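Local coordinates for protein restriction endonuclease THAI (PDB 3NDH) that acts as a restriction endonuclease of the PD-(D/E)XK class, binding its specific DNA site as a two-chain assembly that intercalates without flipping bases and probably cutting both strands, at residues K21-D26 with S67-Y72; V79-P84 with I90-F95; I137-N142 with G147-I152. All blocks are in the same frame, centred on the assembly; numbering follows the deposited sequence. Where two conformers were deposited one is given.

Contact 1: residues K21-D26 with S67-Y72; sequences KDLFRD and SSLLIY
Leu-23 reaches from helix 19-25 to Leu-69 and Leu-70 on helix 58-74, and these three leucines make up the touching surface. From its CA the Leu-23 side chain heads for the partner helix. Leu-23 CB is still remote, 5.3 Å from Leu-70 CD2, and Leu-23 CG comes within 4.7 Å of Leu-70 CD2. With CG lying opposite the backbone N across the CA-CB bond (chi1 177°), the fork is held out from its own helix and each prong finds a different leucine. CD2 meets CD2 of Leu-70 at 3.6 Å, methyl against methyl, the two side chains crossing at about a right angle. CD1 turns to the other neighbour and rests more loosely on Leu-69, 4.4 Å from its branch carbon CG. Leu-69 aims at the facing helix from its root, whereas Leu-70 leaves its helix across the line of contact; with CD1 continuing its extended chain (chi2 -179°), CD2 is the branch that turns to Leu-23. The CA atoms of Leu-23 and Leu-70 remain 8.0 Å apart, so the helices meet through branch ends and not through their backbones.

Ile-29 of helix 27-46 packs on both Leu-23 and Leu-69, while Leu-70 rests on Val-92 and Ile-99 of the central sheet. Asp-26, the N-cap of helix 27-46, accepts the backbone N-H of Ile-29 and forms a salt bridge with Lys-73. On the dimer side Trp-222 of the second subunit packs on Leu-69.

No hydrogen bond or charge pair crosses between 21-26 and 67-72. The join is hydrophobic and buried, one close methyl pair and one looser approach, and depends on how well the branched ends fit; the Asp-26 to Lys-73 bridge beside it is a separate polar tie.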
loop_
_atom_site.group_PDB
_atom_site.type_symbol
_atom_site.label_atom_id
_atom_site.label_comp_id
_atom_site.label_asym_id
_atom_site.label_seq_id
_atom_site.Cartn_x
_atom_site.Cartn_y
_atom_site.Cartn_z
ATOM N N LYS A 21 13.214 23.357 11.116
ATOM C CA LYS A 21 14.531 23.626 11.683
ATOM C C LYS A 21 14.507 23.362 13.185
ATOM O O LYS A 21 15.386 22.683 13.716
ATOM C CB LYS A 21 14.955 25.066 11.397
ATOM C CG LYS A 21 16.315 25.465 11.958
ATOM C CD LYS A 21 16.653 26.908 11.608
ATOM C CE LYS A 21 18.106 27.239 11.907
ATOM N NZ LYS A 21 18.412 27.164 13.364
ATOM N N ASP A 22 13.485 23.884 13.853
ATOM C CA ASP A 22 13.339 23.715 15.303
ATOM C C ASP A 22 13.237 22.235 15.668
ATOM O O ASP A 22 13.841 21.781 16.640
ATOM C CB ASP A 22 12.098 24.455 15.811
ATOM C CG ASP A 22 12.212 25.954 15.662
ATOM O OD1 ASP A 22 13.343 26.446 15.496
ATOM O OD2 ASP A 22 11.163 26.629 15.696
ATOM N N LEU A 23 12.501 21.470 14.867
ATOM C CA LEU A 23 12.378 20.033 15.090
ATOM C C LEU A 23 13.739 19.353 15.013
ATOM O O LEU A 23 14.096 18.545 15.880
ATOM C CB LEU A 23 11.451 19.437 14.034
ATOM C CG LEU A 23 11.244 17.927 14.044
ATOM C CD1 LEU A 23 10.363 17.499 15.214
ATOM C CD2 LEU A 23 10.648 17.494 12.726
ATOM N N PHE A 24 14.493 19.673 13.966
ATOM C CA PHE A 24 15.756 19.005 13.698
ATOM C C PHE A 24 16.890 19.384 14.654
ATOM O O PHE A 24 17.876 18.671 14.742
ATOM C CB PHE A 24 16.159 19.181 12.223
ATOM C CG PHE A 24 15.538 18.160 11.317
ATOM C CD1 PHE A 24 14.169 18.143 11.107
ATOM C CD2 PHE A 24 16.313 17.172 10.716
ATOM C CE1 PHE A 24 13.580 17.174 10.296
ATOM C CE2 PHE A 24 15.727 16.203 9.898
ATOM C CZ PHE A 24 14.371 16.205 9.686
ATOM N N ARG A 25 16.734 20.498 15.364
ATOM C CA ARG A 25 17.744 20.970 16.318
ATOM C C ARG A 25 17.384 20.644 17.768
ATOM O O ARG A 25 18.210 20.816 18.661
ATOM C CB ARG A 25 17.954 22.470 16.147
ATOM C CG ARG A 25 18.688 22.792 14.877
ATOM C CD ARG A 25 18.620 24.264 14.556
ATOM N NE ARG A 25 19.562 24.798 13.556
ATOM C CZ ARG A 25 20.639 24.205 13.020
ATOM N NH1 ARG A 25 20.980 22.961 13.358
ATOM N NH2 ARG A 25 21.360 24.892 12.138
ATOM N N ASP A 26 16.166 20.150 17.989
ATOM C CA ASP A 26 15.666 19.824 19.329
ATOM C C ASP A 26 16.417 18.578 19.825
ATOM O O ASP A 26 16.316 17.510 19.241
ATOM C CB ASP A 26 14.143 19.617 19.233
ATOM C CG ASP A 26 13.500 19.194 20.529
ATOM O OD1 ASP A 26 14.175 18.550 21.366
ATOM O OD2 ASP A 26 12.315 19.549 20.725
ATOM N N SER A 67 4.589 11.737 10.633
ATOM C CA SER A 67 3.582 12.741 11.003
ATOM C C SER A 67 3.339 12.784 12.515
ATOM O O SER A 67 3.100 13.838 13.090
ATOM C CB SER A 67 2.268 12.476 10.292
ATOM O OG SER A 67 2.427 12.588 8.875
ATOM N N SER A 68 3.391 11.616 13.140
ATOM C CA SER A 68 3.211 11.501 14.578
ATOM C C SER A 68 4.349 12.134 15.370
ATOM O O SER A 68 4.130 12.652 16.481
ATOM C CB SER A 68 3.020 10.048 14.979
ATOM O OG SER A 68 1.831 9.536 14.394
ATOM N N LEU A 69 5.560 12.128 14.813
ATOM C CA LEU A 69 6.661 12.883 15.424
ATOM C C LEU A 69 6.346 14.367 15.439
ATOM O O LEU A 69 6.610 15.041 16.408
ATOM C CB LEU A 69 7.972 12.607 14.671
ATOM C CG LEU A 69 9.214 13.288 15.224
ATOM C CD1 LEU A 69 9.590 12.722 16.570
ATOM C CD2 LEU A 69 10.336 13.137 14.195
ATOM N N LEU A 70 5.786 14.873 14.347
ATOM C CA LEU A 70 5.393 16.277 14.296
ATOM C C LEU A 70 4.306 16.569 15.319
ATOM O O LEU A 70 4.371 17.572 16.008
ATOM C CB LEU A 70 4.886 16.664 12.918
ATOM C CG LEU A 70 5.817 16.386 11.744
ATOM C CD1 LEU A 70 5.193 16.844 10.436
ATOM C CD2 LEU A 70 7.184 17.023 11.945
ATOM N N ILE A 71 3.315 15.693 15.425
ATOM C CA ILE A 71 2.257 15.881 16.447
ATOM C C ILE A 71 2.850 15.875 17.854
ATOM O O ILE A 71 2.520 16.736 18.686
ATOM C CB ILE A 71 1.168 14.798 16.357
ATOM C CG1 ILE A 71 0.383 14.903 15.030
ATOM C CG2 ILE A 71 0.220 14.904 17.546
ATOM C CD1 ILE A 71 -0.424 13.662 14.641
ATOM N N TYR A 72 3.769 14.945 18.102
ATOM C CA TYR A 72 4.455 14.863 19.390
ATOM C C TYR A 72 5.100 16.195 19.776
ATOM O O TYR A 72 4.881 16.671 20.880
ATOM C CB TYR A 72 5.479 13.705 19.326
ATOM C CG TYR A 72 6.431 13.635 20.521
ATOM C CD1 TYR A 72 5.959 13.406 21.800
ATOM C CD2 TYR A 72 7.794 13.777 20.346
ATOM C CE1 TYR A 72 6.833 13.342 22.882
ATOM C CE2 TYR A 72 8.664 13.714 21.407
ATOM C CZ TYR A 72 8.182 13.494 22.666
ATOM O OH TYR A 72 9.080 13.445 23.731
#

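Contact 2: residues V79-P84 with I90-F95; sequences VETDLP and IDVKLF. With NA (sodium ion), chain E; PGE (triethylene glycol), chain G; nucleotides of chain C.
Lys-93 O takes the N-H of Glu-80 at 2.8 Å from Glu-80 N, with 158° at the hydrogen, and also receives a CA-H contact from Val-79. Lys-93 N returns a bond to Glu-80 O at 3.0 Å, which makes Glu-80 and Lys-93 an antiparallel hydrogen-bonded pair in the hairpin. In one of its two conformers Glu-80 bends at chi2 (78°), bringing its carboxylate toward the partner strand, where OE1 accepts the backbone N-H of Gly-96 just past it. Beyond the pair the chains part, and a water donates to Thr-81 O (3.0 Å) and Asp-91 O (2.7 Å), extending the ladder.

On the other face Val-79 CG1 lies 3.6 Å from Val-92 CG2. On the loop side of the hairpin Leu-83 has its CD1 4.1 Å from Val-92 CA and its CD2 over the backbone between Ile-90 and Val-92; an alanine here would probably leave a gap over the backbone of Asp-91 and Val-92, where both methyls now rest. Lys-93, extended beyond CG, hydrogen-bonds a triethylene glycol, probably from the crystallisation liquor.

Asp-91 and Val-92 together face Ile-99 in a classic beta bulge. Asp-91 OD2 binds the sodium ion at 2.4 Å, beside OP1 of DC7 of chain C, three waters and Ile-101 O, while OD1 pairs with Arg-50 of the second subunit. The hairpin thus presents a carboxylate, held by the ion and that arginine, at a DNA phosphate, consistent with the metal site of PD-(D/E)XK nucleases, and the sodium probably stands where a catalytic metal would bind.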
loop_
_atom_site.group_PDB
_atom_site.type_symbol
_atom_site.label_atom_id
_atom_site.label_comp_id
_atom_site.label_asym_id
_atom_site.label_seq_id
_atom_site.Cartn_x
_atom_site.Cartn_y
_atom_site.Cartn_z
ATOM N N VAL A 79 -0.801 20.360 13.527
ATOM C CA VAL A 79 -0.440 19.410 12.486
ATOM C C VAL A 79 -1.724 18.966 11.833
ATOM O O VAL A 79 -2.607 18.437 12.502
ATOM C CB VAL A 79 0.311 18.194 13.052
ATOM C CG1 VAL A 79 0.743 17.260 11.920
ATOM C CG2 VAL A 79 1.536 18.649 13.826
ATOM N N GLU A 80 -1.840 19.196 10.533
ATOM C CA GLU A 80 -3.028 18.804 9.798
ATOM C C GLU A 80 -2.730 17.528 9.025
ATOM O O GLU A 80 -1.975 17.539 8.048
ATOM C CB GLU A 80 -3.463 19.923 8.855
ATOM C CG GLU A 80 -3.812 21.235 9.572
ATOM C CD GLU A 80 -2.598 22.071 10.023
ATOM O OE1 GLU A 80 -1.578 22.121 9.302
ATOM O OE2 GLU A 80 -2.674 22.708 11.105
ATOM N N THR A 81 -3.326 16.430 9.480
ATOM C CA THR A 81 -3.139 15.104 8.882
ATOM C C THR A 81 -4.294 14.718 7.977
ATOM O O THR A 81 -4.252 13.686 7.342
ATOM C CB THR A 81 -2.987 14.022 9.960
ATOM O OG1 THR A 81 -4.081 14.098 10.889
ATOM C CG2 THR A 81 -1.666 14.207 10.713
ATOM N N ASP A 82 -5.314 15.569 7.905
ATOM C CA ASP A 82 -6.550 15.270 7.189
ATOM C C ASP A 82 -6.484 15.564 5.685
ATOM O O ASP A 82 -7.340 16.264 5.119
ATOM C CB ASP A 82 -7.715 16.011 7.840
ATOM C CG ASP A 82 -7.546 17.496 7.815
ATOM O OD1 ASP A 82 -6.432 17.965 7.550
ATOM O OD2 ASP A 82 -8.544 18.220 8.056
ATOM N N LEU A 83 -5.465 15.014 5.030
ATOM C CA LEU A 83 -5.279 15.147 3.593
ATOM C C LEU A 83 -5.700 13.828 2.956
ATOM O O LEU A 83 -5.337 12.773 3.458
ATOM C CB LEU A 83 -3.806 15.413 3.278
ATOM C CG LEU A 83 -3.261 16.798 3.638
ATOM C CD1 LEU A 83 -3.049 16.908 5.115
ATOM C CD2 LEU A 83 -1.967 17.086 2.899
ATOM N N PRO A 84 -6.471 13.868 1.856
ATOM C CA PRO A 84 -6.883 12.627 1.199
ATOM C C PRO A 84 -5.681 11.789 0.836
ATOM O O PRO A 84 -4.664 12.319 0.427
ATOM C CB PRO A 84 -7.598 13.106 -0.066
ATOM C CG PRO A 84 -7.983 14.499 0.207
ATOM C CD PRO A 84 -6.987 15.057 1.175
ATOM N N ILE A 90 1.863 16.155 -1.171
ATOM C CA ILE A 90 1.688 16.648 0.172
ATOM C C ILE A 90 1.106 15.538 1.039
ATOM O O ILE A 90 0.085 14.953 0.711
ATOM C CB ILE A 90 0.749 17.874 0.209
ATOM C CG1 ILE A 90 1.224 19.003 -0.729
ATOM C CG2 ILE A 90 0.615 18.366 1.640
ATOM C CD1 ILE A 90 0.206 20.120 -0.856
ATOM N N ASP A 91 1.777 15.252 2.144
ATOM C CA ASP A 91 1.340 14.231 3.074
ATOM C C ASP A 91 0.779 14.757 4.376
ATOM O O ASP A 91 -0.031 14.080 5.003
ATOM C CB ASP A 91 2.515 13.301 3.354
ATOM C CG ASP A 91 2.878 12.487 2.147
ATOM O OD1 ASP A 91 1.990 11.848 1.525
ATOM O OD2 ASP A 91 4.065 12.464 1.772
ATOM N N VAL A 92 1.192 15.951 4.772
ATOM C CA VAL A 92 0.871 16.516 6.069
ATOM C C VAL A 92 1.154 18.003 5.987
ATOM O O VAL A 92 1.909 18.444 5.119
ATOM C CB VAL A 92 1.702 15.794 7.182
ATOM C CG1 VAL A 92 3.194 16.091 7.075
ATOM C CG2 VAL A 92 1.161 16.085 8.569
ATOM N N LYS A 93 0.493 18.787 6.827
ATOM C CA LYS A 93 0.808 20.199 6.953
ATOM C C LYS A 93 1.170 20.493 8.386
ATOM O O LYS A 93 0.639 19.881 9.316
ATOM C CB LYS A 93 -0.339 21.094 6.500
ATOM C CG LYS A 93 -0.830 20.824 5.098
ATOM C CD LYS A 93 -2.004 21.725 4.791
ATOM C CE LYS A 93 -2.508 21.462 3.405
ATOM N NZ LYS A 93 -3.674 22.351 3.060
ATOM N N LEU A 94 2.085 21.443 8.545
ATOM C CA LEU A 94 2.608 21.843 9.837
ATOM C C LEU A 94 2.422 23.356 9.932
ATOM O O LEU A 94 2.997 24.104 9.137
ATOM C CB LEU A 94 4.089 21.466 9.952
ATOM C CG LEU A 94 4.834 21.867 11.231
ATOM C CD1 LEU A 94 4.176 21.279 12.488
ATOM C CD2 LEU A 94 6.273 21.378 11.100
ATOM N N PHE A 95 1.589 23.788 10.877
ATOM C CA PHE A 95 1.154 25.187 10.956
ATOM C C PHE A 95 0.703 25.673 9.580
ATOM O O PHE A 95 0.987 26.811 9.195
ATOM C CB PHE A 95 2.238 26.104 11.536
ATOM C CG PHE A 95 2.598 25.789 12.965
ATOM C CD1 PHE A 95 1.993 26.464 14.018
ATOM C CD2 PHE A 95 3.554 24.824 13.256
ATOM C CE1 PHE A 95 2.337 26.180 15.334
ATOM C CE2 PHE A 95 3.912 24.541 14.572
ATOM C CZ PHE A 95 3.303 25.223 15.609
HETATM NA NA NA E . 5.117 10.794 0.439
HETATM C C1 PGE G . -3.272 21.669 -0.719
HETATM O O1 PGE G . -2.611 22.664 0.059
HETATM C C2 PGE G . -3.524 20.400 0.089
HETATM O O2 PGE G . -4.922 20.269 0.323
HETATM C C3 PGE G . -5.265 19.103 1.069
HETATM C C4 PGE G . -6.306 19.475 2.115
HETATM O O4 PGE G . -6.085 20.439 6.606
HETATM C C6 PGE G . -6.059 21.090 5.352
HETATM C C5 PGE G . -6.623 20.106 4.343
HETATM O O3 PGE G . -5.661 19.901 3.308
ATOM P P DC C 7 2.818 9.382 -1.775
ATOM O OP1 DC C 7 3.140 10.253 -0.640
ATOM O OP2 DC C 7 3.414 9.659 -3.113
ATOM O "O5'" DC C 7 3.169 7.885 -1.372
ATOM C "C5'" DC C 7 3.042 7.442 -0.029
ATOM C "C4'" DC C 7 3.399 5.978 0.052
ATOM O "O4'" DC C 7 2.532 5.243 -0.832
ATOM C "C3'" DC C 7 4.801 5.626 -0.436
ATOM O "O3'" DC C 7 5.761 5.865 0.623
ATOM C "C2'" DC C 7 4.645 4.148 -0.773
ATOM C "C1'" DC C 7 3.147 3.991 -1.113
ATOM N N1 DC C 7 2.850 3.635 -2.514
ATOM C C2 DC C 7 2.586 2.297 -2.820
ATOM O O2 DC C 7 2.489 1.477 -1.893
ATOM N N3 DC C 7 2.427 1.926 -4.111
ATOM C C4 DC C 7 2.501 2.842 -5.080
ATOM N N4 DC C 7 2.402 2.420 -6.344
ATOM C C5 DC C 7 2.696 4.227 -4.794
ATOM C C6 DC C 7 2.861 4.579 -3.507
HETATM O O HOH W 1 -1.333 13.178 7.129
HETATM O O HOH W 2 5.433 12.691 -1.011
HETATM O O HOH W 3 4.519 9.375 2.311
HETATM O O HOH W 4 6.111 9.374 -1.417
#

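Contact 3: residues I137-N142 with G147-I152; sequences ILVHIN and GGVYYI
Leu-138 and Tyr-150 exchange two backbone hydrogen bonds, Leu-138 N to Tyr-150 O at 2.9 Å and Tyr-150 N to Leu-138 O at 2.8 Å. His-140 and Gly-148 form the next hydrogen-bonded pair, where the N-H of His-140 meets the Gly-148 carbonyl nearly head-on (C=O...N 176°). Between the two, Val-139 and Val-149 face each other as a non-hydrogen-bonded pair. Val-149 holds CG2 opposite its backbone N (chi1 56° for CG1), which lays that methyl alongside Ile-137 CG2 at 3.6 Å. On the opposite face the ends of Leu-138 and Ile-152 meet more loosely, CD2 to CD1 at 4.2 Å.

Farther out, one water lies in the planes of both rings and joins His-140 ND1 to Tyr-150 OH, each 2.6 Å from its oxygen. His-140 NE2 is hydrogen-bonded to Gly-106 O, so the imidazole is tied at both nitrogens and its rotation fixed. Gly-147 leaves room for the His-140 carbonyl, which a CB would strike.

The hairpin lies inside the mixed sheet, strand 97-105 running parallel beside 135-141 and strand 199-204 flanking 146-152. Val-139 and Val-149 pack under helix 27-46, while Leu-138 and Ile-152 pack against helix 186-194 on the reverse face, giving helix-sheet-helix layers.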
loop_
_atom_site.group_PDB
_atom_site.type_symbol
_atom_site.label_atom_id
_atom_site.label_comp_id
_atom_site.label_asym_id
_atom_site.label_seq_id
_atom_site.Cartn_x
_atom_site.Cartn_y
_atom_site.Cartn_z
ATOM N N ILE A 137 10.726 15.867 3.967
ATOM C CA ILE A 137 11.360 15.042 4.994
ATOM C C ILE A 137 11.642 13.690 4.332
ATOM O O ILE A 137 10.723 12.975 3.936
ATOM C CB ILE A 137 10.500 14.845 6.252
ATOM C CG1 ILE A 137 10.252 16.193 6.941
ATOM C CG2 ILE A 137 11.193 13.864 7.232
ATOM C CD1 ILE A 137 9.253 16.107 8.121
ATOM N N LEU A 138 12.931 13.395 4.136
ATOM C CA LEU A 138 13.403 12.181 3.503
ATOM C C LEU A 138 14.064 11.285 4.538
ATOM O O LEU A 138 14.999 11.695 5.179
ATOM C CB LEU A 138 14.405 12.521 2.389
ATOM C CG LEU A 138 15.050 11.333 1.669
ATOM C CD1 LEU A 138 14.067 10.601 0.815
ATOM C CD2 LEU A 138 16.263 11.807 0.844
ATOM N N VAL A 139 13.565 10.061 4.682
ATOM C CA VAL A 139 14.195 9.098 5.573
ATOM C C VAL A 139 14.958 8.072 4.755
ATOM O O VAL A 139 14.387 7.319 3.968
ATOM C CB VAL A 139 13.171 8.359 6.442
ATOM C CG1 VAL A 139 13.902 7.573 7.525
ATOM C CG2 VAL A 139 12.165 9.314 7.061
ATOM N N HIS A 140 16.274 8.093 4.937
ATOM C CA HIS A 140 17.166 7.139 4.311
ATOM C C HIS A 140 17.447 6.010 5.296
ATOM O O HIS A 140 18.147 6.186 6.273
ATOM C CB HIS A 140 18.444 7.846 3.893
ATOM C CG HIS A 140 19.526 6.928 3.449
ATOM N ND1 HIS A 140 20.860 7.224 3.611
ATOM C CD2 HIS A 140 19.474 5.725 2.841
ATOM C CE1 HIS A 140 21.586 6.232 3.128
ATOM N NE2 HIS A 140 20.771 5.308 2.656
ATOM N N ILE A 141 16.867 4.852 4.980
ATOM C CA ILE A 141 16.940 3.665 5.807
ATOM C C ILE A 141 18.063 2.802 5.267
ATOM O O ILE A 141 18.168 2.581 4.066
ATOM C CB ILE A 141 15.629 2.877 5.729
ATOM C CG1 ILE A 141 14.439 3.765 6.070
ATOM C CG2 ILE A 141 15.647 1.631 6.623
ATOM C CD1 ILE A 141 13.127 3.159 5.630
ATOM N N ASN A 142 18.879 2.272 6.163
ATOM C CA ASN A 142 20.044 1.483 5.794
ATOM C C ASN A 142 20.284 0.486 6.911
ATOM O O ASN A 142 21.105 0.724 7.778
ATOM C CB ASN A 142 21.226 2.423 5.550
ATOM C CG ASN A 142 22.400 1.755 4.891
ATOM O OD1 ASN A 142 22.295 0.639 4.365
ATOM N ND2 ASN A 142 23.545 2.447 4.905
ATOM N N GLY A 147 22.242 5.597 8.175
ATOM C CA GLY A 147 21.424 6.411 7.284
ATOM C C GLY A 147 21.054 7.690 8.018
ATOM O O GLY A 147 21.844 8.225 8.796
ATOM N N GLY A 148 19.844 8.183 7.793
ATOM C CA GLY A 148 19.456 9.445 8.422
ATOM C C GLY A 148 18.103 9.918 7.973
ATOM O O GLY A 148 17.542 9.404 7.000
ATOM N N VAL A 149 17.624 10.927 8.688
ATOM C CA VAL A 149 16.440 11.642 8.274
ATOM C C VAL A 149 16.871 13.030 7.904
ATOM O O VAL A 149 17.669 13.650 8.616
ATOM C CB VAL A 149 15.321 11.634 9.330
ATOM C CG1 VAL A 149 15.758 12.173 10.635
ATOM C CG2 VAL A 149 14.097 12.405 8.829
ATOM N N TYR A 150 16.341 13.508 6.786
ATOM C CA TYR A 150 16.753 14.774 6.181
ATOM C C TYR A 150 15.577 15.701 6.027
ATOM O O TYR A 150 14.506 15.286 5.582
ATOM C CB TYR A 150 17.340 14.516 4.793
ATOM C CG TYR A 150 18.620 13.730 4.807
ATOM C CD1 TYR A 150 19.839 14.368 4.646
ATOM C CD2 TYR A 150 18.621 12.353 4.997
ATOM C CE1 TYR A 150 21.026 13.661 4.679
ATOM C CE2 TYR A 150 19.807 11.644 5.040
ATOM C CZ TYR A 150 20.996 12.301 4.861
ATOM O OH TYR A 150 22.180 11.593 4.891
ATOM N N TYR A 151 15.800 16.964 6.396
ATOM C CA TYR A 151 14.889 18.070 6.092
ATOM C C TYR A 151 15.504 18.844 4.927
ATOM O O TYR A 151 16.551 19.458 5.073
ATOM C CB TYR A 151 14.688 18.993 7.310
ATOM C CG TYR A 151 14.120 20.366 7.012
ATOM C CD1 TYR A 151 13.147 20.564 6.031
ATOM C CD2 TYR A 151 14.565 21.469 7.723
ATOM C CE1 TYR A 151 12.656 21.832 5.761
ATOM C CE2 TYR A 151 14.073 22.736 7.464
ATOM C CZ TYR A 151 13.113 22.891 6.475
ATOM O OH TYR A 151 12.615 24.164 6.202
ATOM N N ILE A 152 14.849 18.756 3.775
ATOM C CA ILE A 152 15.319 19.372 2.547
ATOM C C ILE A 152 14.320 20.475 2.197
ATOM O O ILE A 152 13.246 20.189 1.678
ATOM C CB ILE A 152 15.435 18.329 1.415
ATOM C CG1 ILE A 152 16.338 17.153 1.850
ATOM C CG2 ILE A 152 16.002 18.996 0.179
ATOM C CD1 ILE A 152 16.419 15.992 0.885
HETATM O O HOH W 5 22.203 8.983 5.013
#

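Contacts 1 and 3 are buried, whereas contact 2, at the sheet's outer strand 79-80, is only partly so. Contacts 2 and 3 are both antiparallel hairpins of one sheet, held by backbone hydrogen bonds, but they do not touch; contact 1 joins helices through leucine ends alone. It also touches each of the others: the Leu-70 carbonyl oxygen lies against Val-79 CG2 of contact 2, and the Phe-24 ring lies against the backbone of Val-149 to Tyr-151 in contact 3. Chemistry follows place: apolar between the helices, a regular ladder within the sheet, and metal and phosphate at contact 2. Contacts 1 and 2 reach the second subunit; contact 3 does not.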